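Local coordinates for hypothetical protein Atu0240 (Agrobacterium tumefaciens str. C58, PDB 2GAX) that is of unknown function but belongs to the DUF2000 family, which is probably a distant relative of the type 2 peptidyl-tRNA hydrolases, at residues M61-D64 against Q65-R69; L68-I71 against H72-L76; F90-H94 against D95-R99. One frame throughout, in Å; residues are numbered along the deposited sequence.

Contact 1: residues M61-D64 against Q65-R69; sequences MATD and QEALR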
HETATM    1  N   MSE A  61       3.489   1.965  -7.940  1.00 34.58           N
HETATM    2  CA  MSE A  61       3.142   1.359  -9.224  1.00 37.92           C
HETATM    3  C   MSE A  61       1.648   1.477  -9.506  1.00 35.79           C
HETATM    4  O   MSE A  61       0.871   1.830  -8.625  1.00 34.96           O
HETATM    5  CB  MSE A  61       3.562  -0.112  -9.247  1.00 37.28           C
HETATM    6  CG  MSE A  61       5.049  -0.333  -9.026  1.00 40.96           C
HETATM    7 SE   MSE A  61       5.407  -2.199  -8.534  1.00 48.36          SE
HETATM    8  CE  MSE A  61       4.692  -2.161  -6.816  1.00 47.31           C
ATOM      9  N   ALA A  62       1.252   1.196 -10.747  1.00 35.17           N
ATOM     10  CA  ALA A  62      -0.157   1.213 -11.124  1.00 34.73           C
ATOM     11  C   ALA A  62      -0.438   0.095 -12.115  1.00 34.90           C
ATOM     12  O   ALA A  62       0.450  -0.319 -12.853  1.00 35.02           O
ATOM     13  CB  ALA A  62      -0.547   2.569 -11.708  1.00 34.37           C
ATOM     14  N   THR A  63      -1.664  -0.411 -12.099  1.00 35.50           N
ATOM     15  CA  THR A  63      -2.088  -1.421 -13.066  1.00 35.77           C
ATOM     16  C   THR A  63      -3.610  -1.478 -13.151  1.00 35.46           C
ATOM     17  O   THR A  63      -4.301  -0.735 -12.453  1.00 34.77           O
ATOM     18  CB  THR A  63      -1.476  -2.815 -12.759  1.00 36.21           C
ATOM     19  OG1 THR A  63      -1.805  -3.733 -13.809  1.00 36.66           O
ATOM     20  CG2 THR A  63      -1.978  -3.367 -11.423  1.00 36.97           C
ATOM     21  N   ASP A  64      -4.118  -2.370 -14.002  1.00 34.96           N
ATOM     22  CA  ASP A  64      -5.555  -2.543 -14.189  1.00 35.45           C
ATOM     23  C   ASP A  64      -6.215  -3.426 -13.126  1.00 35.26           C
ATOM     24  O   ASP A  64      -5.540  -4.132 -12.374  1.00 35.34           O
ATOM     25  CB  ASP A  64      -5.836  -3.102 -15.587  1.00 35.72           C
ATOM     26  CG  ASP A  64      -5.193  -4.464 -15.809  1.00 37.59           C
ATOM     27  OD1 ASP A  64      -3.996  -4.508 -16.163  1.00 39.54           O
ATOM     28  OD2 ASP A  64      -5.888  -5.493 -15.618  1.00 39.44           O
ATOM     29  N   GLN A  65      -7.544  -3.391 -13.090  1.00 35.45           N
ATOM     30  CA  GLN A  65      -8.318  -4.133 -12.090  1.00 35.78           C
ATOM     31  C   GLN A  65      -7.941  -5.609 -11.968  1.00 35.92           C
ATOM     32  O   GLN A  65      -7.618  -6.086 -10.875  1.00 35.94           O
ATOM     33  CB  GLN A  65      -9.819  -3.992 -12.357  1.00 35.63           C
ATOM     34  CG  GLN A  65     -10.702  -4.571 -11.268  1.00 35.25           C
ATOM     35  CD  GLN A  65     -10.460  -3.936  -9.913  1.00 34.87           C
ATOM     36  OE1 GLN A  65      -9.470  -4.239  -9.230  1.00 37.04           O
ATOM     37  NE2 GLN A  65     -11.380  -3.082  -9.494  1.00 32.79           N
ATOM     38  N   GLU A  66      -7.971  -6.338 -13.085  1.00 36.21           N
ATOM     39  CA  GLU A  66      -7.704  -7.771 -13.022  1.00 36.67           C
ATOM     40  C   GLU A  66      -6.253  -8.077 -12.735  1.00 36.63           C
ATOM     41  O   GLU A  66      -5.952  -9.092 -12.099  1.00 36.74           O
ATOM     42  CB  GLU A  66      -8.214  -8.511 -14.266  1.00 37.04           C
ATOM     43  CG  GLU A  66      -9.742  -8.498 -14.366  1.00 38.56           C
ATOM     44  CD  GLU A  66     -10.416  -8.878 -13.060  1.00 40.61           C
ATOM     45  OE1 GLU A  66     -10.129  -9.969 -12.523  1.00 41.57           O
ATOM     46  OE2 GLU A  66     -11.230  -8.079 -12.564  1.00 42.15           O
ATOM     47  N   ALA A  67      -5.355  -7.193 -13.163  1.00 36.29           N
ATOM     48  CA  ALA A  67      -3.948  -7.349 -12.803  1.00 36.27           C
ATOM     49  C   ALA A  67      -3.706  -7.096 -11.305  1.00 35.96           C
ATOM     50  O   ALA A  67      -2.849  -7.749 -10.690  1.00 36.47           O
ATOM     51  CB  ALA A  67      -3.061  -6.465 -13.651  1.00 36.10           C
ATOM     52  N   LEU A  68      -4.459  -6.163 -10.724  1.00 35.44           N
ATOM     53  CA  LEU A  68      -4.355  -5.894  -9.289  1.00 35.12           C
ATOM     54  C   LEU A  68      -4.927  -7.055  -8.471  1.00 34.59           C
ATOM     55  O   LEU A  68      -4.426  -7.368  -7.395  1.00 34.38           O
ATOM     56  CB  LEU A  68      -5.019  -4.553  -8.927  1.00 35.12           C
ATOM     57  CG  LEU A  68      -4.797  -3.873  -7.565  1.00 35.55           C
ATOM     58  CD1 LEU A  68      -3.326  -3.815  -7.155  1.00 36.90           C
ATOM     59  CD2 LEU A  68      -5.364  -2.474  -7.604  1.00 34.71           C
ATOM     60  N   ARG A  69      -5.954  -7.711  -8.998  1.00 34.72           N
ATOM     61  CA  ARG A  69      -6.495  -8.916  -8.380  1.00 34.90           C
ATOM     62  C   ARG A  69      -5.453 -10.033  -8.244  1.00 35.19           C
ATOM     63  O   ARG A  69      -5.315 -10.605  -7.164  1.00 34.99           O
ATOM     64  CB  ARG A  69      -7.719  -9.437  -9.142  1.00 34.87           C
ATOM     65  CG  ARG A  69      -8.379 -10.629  -8.447  1.00 35.41           C
ATOM     66  CD  ARG A  69      -9.552 -11.182  -9.223  1.00 35.07           C
ATOM     67  NE  ARG A  69     -10.373 -10.119  -9.795  1.00 36.81           N
ATOM     68  CZ  ARG A  69     -11.237  -9.380  -9.106  1.00 36.12           C
ATOM     69  NH1 ARG A  69     -11.409  -9.580  -7.798  1.00 34.93           N
ATOM     70  NH2 ARG A  69     -11.933  -8.437  -9.730  1.00 34.69           N
TER
HETATM   71  O   HOH W   1      -8.576  -5.499 -15.887  1.00 43.27           O

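Contact 2: residues L68-I71 against H72-L76; sequences LRKI and HQRSL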
ATOM      1  N   LEU A  68      -4.459  -6.163 -10.724  1.00 35.44           N
ATOM      2  CA  LEU A  68      -4.355  -5.894  -9.289  1.00 35.12           C
ATOM      3  C   LEU A  68      -4.927  -7.055  -8.471  1.00 34.59           C
ATOM      4  O   LEU A  68      -4.426  -7.368  -7.395  1.00 34.38           O
ATOM      5  CB  LEU A  68      -5.019  -4.553  -8.927  1.00 35.12           C
ATOM      6  CG  LEU A  68      -4.797  -3.873  -7.565  1.00 35.55           C
ATOM      7  CD1 LEU A  68      -3.326  -3.815  -7.155  1.00 36.90           C
ATOM      8  CD2 LEU A  68      -5.364  -2.474  -7.604  1.00 34.71           C
ATOM      9  N   ARG A  69      -5.954  -7.711  -8.998  1.00 34.72           N
ATOM     10  CA  ARG A  69      -6.495  -8.916  -8.380  1.00 34.90           C
ATOM     11  C   ARG A  69      -5.453 -10.033  -8.244  1.00 35.19           C
ATOM     12  O   ARG A  69      -5.315 -10.605  -7.164  1.00 34.99           O
ATOM     13  CB  ARG A  69      -7.719  -9.437  -9.142  1.00 34.87           C
ATOM     14  CG  ARG A  69      -8.379 -10.629  -8.447  1.00 35.41           C
ATOM     15  CD  ARG A  69      -9.552 -11.182  -9.223  1.00 35.07           C
ATOM     16  NE  ARG A  69     -10.373 -10.119  -9.795  1.00 36.81           N
ATOM     17  CZ  ARG A  69     -11.237  -9.380  -9.106  1.00 36.12           C
ATOM     18  NH1 ARG A  69     -11.409  -9.580  -7.798  1.00 34.93           N
ATOM     19  NH2 ARG A  69     -11.933  -8.437  -9.730  1.00 34.69           N
ATOM     20  N   LYS A  70      -4.718 -10.335  -9.321  1.00 35.14           N
ATOM     21  CA  LYS A  70      -3.715 -11.403  -9.253  1.00 35.88           C
ATOM     22  C   LYS A  70      -2.570 -11.073  -8.292  1.00 34.84           C
ATOM     23  O   LYS A  70      -2.102 -11.948  -7.567  1.00 34.63           O
ATOM     24  CB  LYS A  70      -3.194 -11.820 -10.642  1.00 35.96           C
ATOM     25  CG  LYS A  70      -2.875 -10.670 -11.570  1.00 39.10           C
ATOM     26  CD  LYS A  70      -2.021 -11.113 -12.783  1.00 38.72           C
ATOM     27  CE  LYS A  70      -1.381  -9.892 -13.492  1.00 41.48           C
ATOM     28  NZ  LYS A  70      -0.717  -8.911 -12.539  1.00 40.29           N
ATOM     29  N   ILE A  71      -2.145  -9.809  -8.282  1.00 34.07           N
ATOM     30  CA  ILE A  71      -1.147  -9.306  -7.327  1.00 33.71           C
ATOM     31  C   ILE A  71      -1.635  -9.537  -5.891  1.00 33.85           C
ATOM     32  O   ILE A  71      -0.907 -10.079  -5.053  1.00 33.55           O
ATOM     33  CB  ILE A  71      -0.813  -7.810  -7.595  1.00 34.15           C
ATOM     34  CG1 ILE A  71      -0.012  -7.681  -8.903  1.00 33.51           C
ATOM     35  CG2 ILE A  71      -0.024  -7.215  -6.428  1.00 33.57           C
ATOM     36  CD1 ILE A  71       0.138  -6.257  -9.454  1.00 33.76           C
ATOM     37  N   HIS A  72      -2.878  -9.144  -5.626  1.00 33.32           N
ATOM     38  CA  HIS A  72      -3.539  -9.449  -4.361  1.00 33.66           C
ATOM     39  C   HIS A  72      -3.472 -10.965  -4.055  1.00 33.56           C
ATOM     40  O   HIS A  72      -2.965 -11.383  -3.009  1.00 33.62           O
ATOM     41  CB  HIS A  72      -4.976  -8.926  -4.413  1.00 33.20           C
ATOM     42  CG  HIS A  72      -5.786  -9.212  -3.186  1.00 32.88           C
ATOM     43  ND1 HIS A  72      -7.164  -9.181  -3.194  1.00 32.50           N
ATOM     44  CD2 HIS A  72      -5.425  -9.528  -1.918  1.00 32.34           C
ATOM     45  CE1 HIS A  72      -7.617  -9.468  -1.989  1.00 31.37           C
ATOM     46  NE2 HIS A  72      -6.581  -9.691  -1.197  1.00 33.02           N
ATOM     47  N   GLN A  73      -3.953 -11.779  -4.993  1.00 33.80           N
ATOM     48  CA  GLN A  73      -3.887 -13.246  -4.894  1.00 34.15           C
ATOM     49  C   GLN A  73      -2.474 -13.804  -4.682  1.00 33.83           C
ATOM     50  O   GLN A  73      -2.278 -14.693  -3.861  1.00 33.76           O
ATOM     51  CB  GLN A  73      -4.560 -13.880  -6.127  1.00 34.45           C
ATOM     52  CG  GLN A  73      -6.073 -13.629  -6.158  1.00 35.77           C
ATOM     53  CD  GLN A  73      -6.723 -13.971  -7.485  1.00 36.70           C
ATOM     54  OE1 GLN A  73      -6.114 -13.834  -8.550  1.00 42.20           O
ATOM     55  NE2 GLN A  73      -7.969 -14.416  -7.433  1.00 40.21           N
ATOM     56  N   ARG A  74      -1.491 -13.272  -5.396  1.00 33.16           N
ATOM     57  CA  ARG A  74      -0.105 -13.689  -5.219  1.00 33.19           C
ATOM     58  C   ARG A  74       0.402 -13.389  -3.809  1.00 32.79           C
ATOM     59  O   ARG A  74       1.129 -14.198  -3.246  1.00 32.53           O
ATOM     60  CB  ARG A  74       0.821 -13.028  -6.235  1.00 33.20           C
ATOM     61  CG  ARG A  74       0.608 -13.429  -7.685  1.00 34.68           C
ATOM     62  CD  ARG A  74       1.852 -13.103  -8.464  1.00 37.95           C
ATOM     63  NE  ARG A  74       1.638 -13.187  -9.906  1.00 41.72           N
ATOM     64  CZ  ARG A  74       1.520 -12.137 -10.712  1.00 42.70           C
ATOM     65  NH1 ARG A  74       1.605 -10.902 -10.234  1.00 42.07           N
ATOM     66  NH2 ARG A  74       1.336 -12.330 -12.012  1.00 44.95           N
ATOM     67  N   SER A  75       0.025 -12.235  -3.243  1.00 31.97           N
ATOM     68  CA  SER A  75       0.527 -11.863  -1.909  1.00 31.56           C
ATOM     69  C   SER A  75       0.015 -12.804  -0.823  1.00 30.93           C
ATOM     70  O   SER A  75       0.755 -13.150   0.086  1.00 31.30           O
ATOM     71  CB  SER A  75       0.196 -10.408  -1.555  1.00 31.23           C
ATOM     72  OG  SER A  75      -1.200 -10.229  -1.388  1.00 32.30           O
ATOM     73  N   LEU A  76      -1.237 -13.232  -0.943  1.00 30.90           N
ATOM     74  CA  LEU A  76      -1.844 -14.153   0.019  1.00 30.98           C
ATOM     75  C   LEU A  76      -1.185 -15.522  -0.106  1.00 31.92           C
ATOM     76  O   LEU A  76      -0.881 -16.177   0.898  1.00 31.44           O
ATOM     77  CB  LEU A  76      -3.361 -14.256  -0.222  1.00 30.90           C
ATOM     78  CG  LEU A  76      -4.202 -13.030   0.172  1.00 30.46           C
ATOM     79  CD1 LEU A  76      -5.640 -13.193  -0.284  1.00 31.97           C
ATOM     80  CD2 LEU A  76      -4.162 -12.826   1.674  1.00 28.97           C
TER

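Contact 3: residues F90-H94 against D95-R99; sequences FATGH and DAANR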
ATOM      1  N   PHE A  90     -14.510   4.077  -0.468  1.00 30.91           N
ATOM      2  CA  PHE A  90     -14.695   5.490  -0.826  1.00 30.78           C
ATOM      3  C   PHE A  90     -16.059   6.034  -0.401  1.00 30.79           C
ATOM      4  O   PHE A  90     -16.259   7.249  -0.396  1.00 31.45           O
ATOM      5  CB  PHE A  90     -14.528   5.684  -2.341  1.00 30.55           C
ATOM      6  CG  PHE A  90     -13.097   5.694  -2.799  1.00 31.17           C
ATOM      7  CD1 PHE A  90     -12.179   6.568  -2.233  1.00 31.55           C
ATOM      8  CD2 PHE A  90     -12.673   4.847  -3.822  1.00 33.21           C
ATOM      9  CE1 PHE A  90     -10.849   6.585  -2.666  1.00 32.23           C
ATOM     10  CE2 PHE A  90     -11.336   4.855  -4.258  1.00 30.60           C
ATOM     11  CZ  PHE A  90     -10.436   5.715  -3.674  1.00 31.01           C
ATOM     12  N   ALA A  91     -16.981   5.136  -0.048  1.00 30.75           N
ATOM     13  CA  ALA A  91     -18.373   5.494   0.294  1.00 29.73           C
ATOM     14  C   ALA A  91     -18.568   6.008   1.728  1.00 29.68           C
ATOM     15  O   ALA A  91     -19.581   6.645   2.026  1.00 28.10           O
ATOM     16  CB  ALA A  91     -19.295   4.305   0.052  1.00 30.42           C
ATOM     17  N   THR A  92     -17.634   5.701   2.628  1.00 29.11           N
ATOM     18  CA  THR A  92     -17.681   6.277   3.983  1.00 29.53           C
ATOM     19  C   THR A  92     -16.299   6.696   4.456  1.00 29.62           C
ATOM     20  O   THR A  92     -15.294   6.256   3.911  1.00 29.66           O
ATOM     21  CB  THR A  92     -18.280   5.317   5.071  1.00 30.43           C
ATOM     22  OG1 THR A  92     -17.231   4.508   5.628  1.00 30.21           O
ATOM     23  CG2 THR A  92     -19.420   4.428   4.532  1.00 30.05           C
ATOM     24  N   GLY A  93     -16.258   7.548   5.478  1.00 29.39           N
ATOM     25  CA  GLY A  93     -15.015   7.923   6.102  1.00 29.59           C
ATOM     26  C   GLY A  93     -14.885   7.343   7.495  1.00 29.37           C
ATOM     27  O   GLY A  93     -14.137   7.881   8.313  1.00 29.98           O
ATOM     28  N   HIS A  94     -15.615   6.256   7.772  1.00 29.01           N
ATOM     29  CA  HIS A  94     -15.645   5.655   9.122  1.00 28.91           C
ATOM     30  C   HIS A  94     -14.955   4.298   9.118  1.00 28.77           C
ATOM     31  O   HIS A  94     -15.333   3.406   8.351  1.00 29.18           O
ATOM     32  CB  HIS A  94     -17.083   5.471   9.631  1.00 28.94           C
ATOM     33  CG  HIS A  94     -17.859   6.751   9.778  1.00 29.28           C
ATOM     34  ND1 HIS A  94     -17.415   7.817  10.532  1.00 28.46           N
ATOM     35  CD2 HIS A  94     -19.063   7.122   9.277  1.00 30.30           C
ATOM     36  CE1 HIS A  94     -18.305   8.793  10.480  1.00 30.49           C
ATOM     37  NE2 HIS A  94     -19.315   8.396   9.724  1.00 29.04           N
ATOM     38  N   ASP A  95     -13.964   4.141   9.986  1.00 28.49           N
ATOM     39  CA  ASP A  95     -13.209   2.885  10.086  1.00 28.75           C
ATOM     40  C   ASP A  95     -14.132   1.667  10.280  1.00 28.10           C
ATOM     41  O   ASP A  95     -14.018   0.688   9.541  1.00 28.85           O
ATOM     42  CB  ASP A  95     -12.144   2.996  11.172  1.00 27.99           C
ATOM     43  CG  ASP A  95     -11.498   1.666  11.495  1.00 29.25           C
ATOM     44  OD1 ASP A  95     -10.585   1.222  10.759  1.00 28.29           O
ATOM     45  OD2 ASP A  95     -11.923   1.069  12.494  1.00 30.89           O
ATOM     46  N   ALA A  96     -15.060   1.738  11.234  1.00 28.26           N
ATOM     47  CA  ALA A  96     -16.003   0.635  11.465  1.00 28.81           C
ATOM     48  C   ALA A  96     -16.798   0.242  10.221  1.00 28.99           C
ATOM     49  O   ALA A  96     -16.957  -0.959   9.916  1.00 28.67           O
ATOM     50  CB  ALA A  96     -16.949   0.962  12.637  1.00 29.10           C
ATOM     51  N   ALA A  97     -17.298   1.256   9.509  1.00 28.51           N
ATOM     52  CA  ALA A  97     -18.092   1.034   8.294  1.00 28.39           C
ATOM     53  C   ALA A  97     -17.260   0.445   7.178  1.00 27.99           C
ATOM     54  O   ALA A  97     -17.707  -0.479   6.485  1.00 28.06           O
ATOM     55  CB  ALA A  97     -18.774   2.353   7.833  1.00 28.46           C
ATOM     56  N   ASN A  98     -16.042   0.960   7.005  1.00 27.37           N
ATOM     57  CA  ASN A  98     -15.155   0.465   5.951  1.00 27.96           C
ATOM     58  C   ASN A  98     -14.627  -0.938   6.206  1.00 28.06           C
ATOM     59  O   ASN A  98     -14.555  -1.752   5.272  1.00 28.65           O
ATOM     60  CB  ASN A  98     -14.036   1.457   5.686  1.00 27.75           C
ATOM     61  CG  ASN A  98     -14.554   2.695   4.994  1.00 29.58           C
ATOM     62  OD1 ASN A  98     -15.684   2.685   4.492  1.00 29.81           O
ATOM     63  ND2 ASN A  98     -13.756   3.770   4.979  1.00 29.11           N
ATOM     64  N   ARG A  99     -14.306  -1.227   7.464  1.00 28.67           N
ATOM     65  CA  ARG A  99     -13.950  -2.604   7.852  1.00 28.76           C
ATOM     66  C   ARG A  99     -15.135  -3.542   7.626  1.00 28.89           C
ATOM     67  O   ARG A  99     -14.952  -4.668   7.165  1.00 27.41           O
ATOM     68  CB  ARG A  99     -13.434  -2.683   9.282  1.00 29.46           C
ATOM     69  CG  ARG A  99     -11.996  -2.187   9.440  1.00 28.80           C
ATOM     70  CD  ARG A  99     -11.426  -2.511  10.807  1.00 30.69           C
ATOM     71  NE  ARG A  99     -12.110  -1.793  11.875  1.00 29.01           N
ATOM     72  CZ  ARG A  99     -13.041  -2.318  12.674  1.00 31.07           C
ATOM     73  NH1 ARG A  99     -13.423  -3.582  12.550  1.00 30.08           N
ATOM     74  NH2 ARG A  99     -13.612  -1.566  13.610  1.00 31.76           N
TER

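Contact 1: residues M61-D64 against Q65-R69
Strand 58-63 hands over to helix 65-77 through an N-cap: Asp64 sits just before the first helical turn and reaches forward over it to Ala67. Its OD2 takes the backbone N-H of Ala67 at 3.0 Å, a fairly straight bond that meets the carboxylate from above its plane rather than within it. What brings the acid there is its first torsion, which sets CG between the backbone N and the carbonyl carbon (chi1 61°) and so curls the short side chain over the start of the helix. The same OD2 receives a water at 2.7 Å, and this water in turn accepts from Glu66 N, so the carboxylate serves two N-H groups of the first turn, one directly and one through solvent. Close to the helix start, its negative charge is probably stabilised by the helix dipole. The main chain of Asp64 joins in too, its O accepting from Leu68 N at 2.8 Å as the first i to i+4 bond.

Thr63 closes the inner side. Its hydroxyl gives a weak bond to Asp64 OD1 (3.3 Å), and OG1 is also pressed tightly on the methyl of Ala67, 3.0 Å from CB. The other branch, CG2, lies 4.1 Å from Leu68 CB, and both Thr63 and Leu68 reach Ile9 of strand 4-11. On the outer side of the turn, Arg69 grips Glu66 side-on, NE to OE1 at 2.7 Å and NH2 to OE2, with the carboxylate at the edge of the guanidinium; Arg69 NH1 bonds Pro107 O and Ala110 O. This is an aspartate N-cap at a strand-to-helix turn, starting a beta-alpha-beta crossover from strand 58-63 to the parallel strand 83-86, with strands 4-11 and 112-120 between them in the sheet.

Contact 2: residues L68-I71 against H72-L76
Leu68 to Leu76 form a continuous run of alpha-helix, in which His72, Gln73, Arg74 and Ser75 give their N-H groups to the carbonyls four residues back. The bond from Gln73 N to Arg69 O, 2.8 Å long, is nearly straight and lies in the carbonyl plane, while the other three approach with a tilt. A further bond comes from a side chain: Ser75 OG folds back on the helix, its chi1 of 67° aiming it at His72 O, which it meets at 2.7 Å. That carbonyl also accepts from Leu76 N, so two donors hold it.

On one flank Lys70 and Arg74 run side by side and point the same way, Lys70 CD lying 3.7 Å from Arg74 NH2. Their charged ends come close, Lys70 NZ being 3.8 Å from Arg74 NH1, but both nitrogens bond Lys129 O. Lys70 NZ also returns to Ala67 O and Arg74 NH1 reaches Ile127 O, so these carbonyls probably offset the like charges. Arg74 also crosses Ile71 at a slant, its NH1 lying 3.8 Å from Ile71 CG1. Farther round, the amide of Gln73 leans on the aliphatic part of Arg69, its CD 3.9 Å from Arg69 CG, while the head of Arg69 stays with Glu66.

The buried side faces the mixed sheet: Leu68 and Ile71 pack on Ile9 of strand 4-11, Leu68 and His72 on Val112, and Ile71 and Ser75 on Met115 of strand 112-120, while Ile127 of helix 121-127 touches both Ile71 and Ser75.

Contact 3: residues F90-H94 against D95-R99
The amide of Asn98 faces Thr92 and is held by it through two bonds. Within the amide plane, ND2 points at Thr92 O, 3.1 Å away, and arrives above the plane of that backbone carbonyl. Thr92 OG1 donates to Asn98 OD1 at 2.6 Å from above the plane of that side-chain C=O, 55° out of it. The two bonds together fix which way the amide is turned. The second flat group is the guanidinium of Arg99, which has the carboxylate of Asp95 at its edge; NE forms a salt bridge to OD2 at 2.9 Å, and NH2 adds a weak bond to the same oxygen.

Thr92 OG1 also works as an acceptor. It takes the backbone N-H of His94 at 3.2 Å, an ST turn that bends the chain into the helix. Its first torsion (chi1 88°) sets the hydroxyl where it can both take this N-H and give its proton to Asn98. The methyl of Ala97 packs against the turn, its CB 3.4 Å from Thr92 OG1 and 4.0 Å from His94 CB. His94 holds the N-cap position, and its carbonyl O starts the helical bonding by accepting from Asn98 N at 2.9 Å.

The whole arrangement lies on the surface, where the loop after strand 83-86 turns into helix 95-102. Asn98 touches Met89 in that loop, and farther back in the loop Phe90 meets the ring of Tyr85 on strand 83-86 and packs on Gln18 and Val22 of helix 16-33.

Contact 1 runs from the end of strand 58-63 into the first turn of helix 65-77, and contact 2 continues along that helix; they share Leu68 and Arg69 and touch where Thr63 CG2 meets Ile71 CD1 at 4.1 Å. Both are partly buried, one side against the central sheet, the other carrying charged groups. Contact 3 is a surface feature of helix 95-102, its centre about 22 Å from that of contact 1 and 23 Å from that of contact 2. Contacts 1 and 3 both start helices, but by different means: an aspartate carboxylate caps the first, whereas a threonine hydroxyl and an asparagine amide brace the second. Contact 2, in mid-helix, instead combines regular backbone bonding with long side chains that reach neighbouring carbonyls.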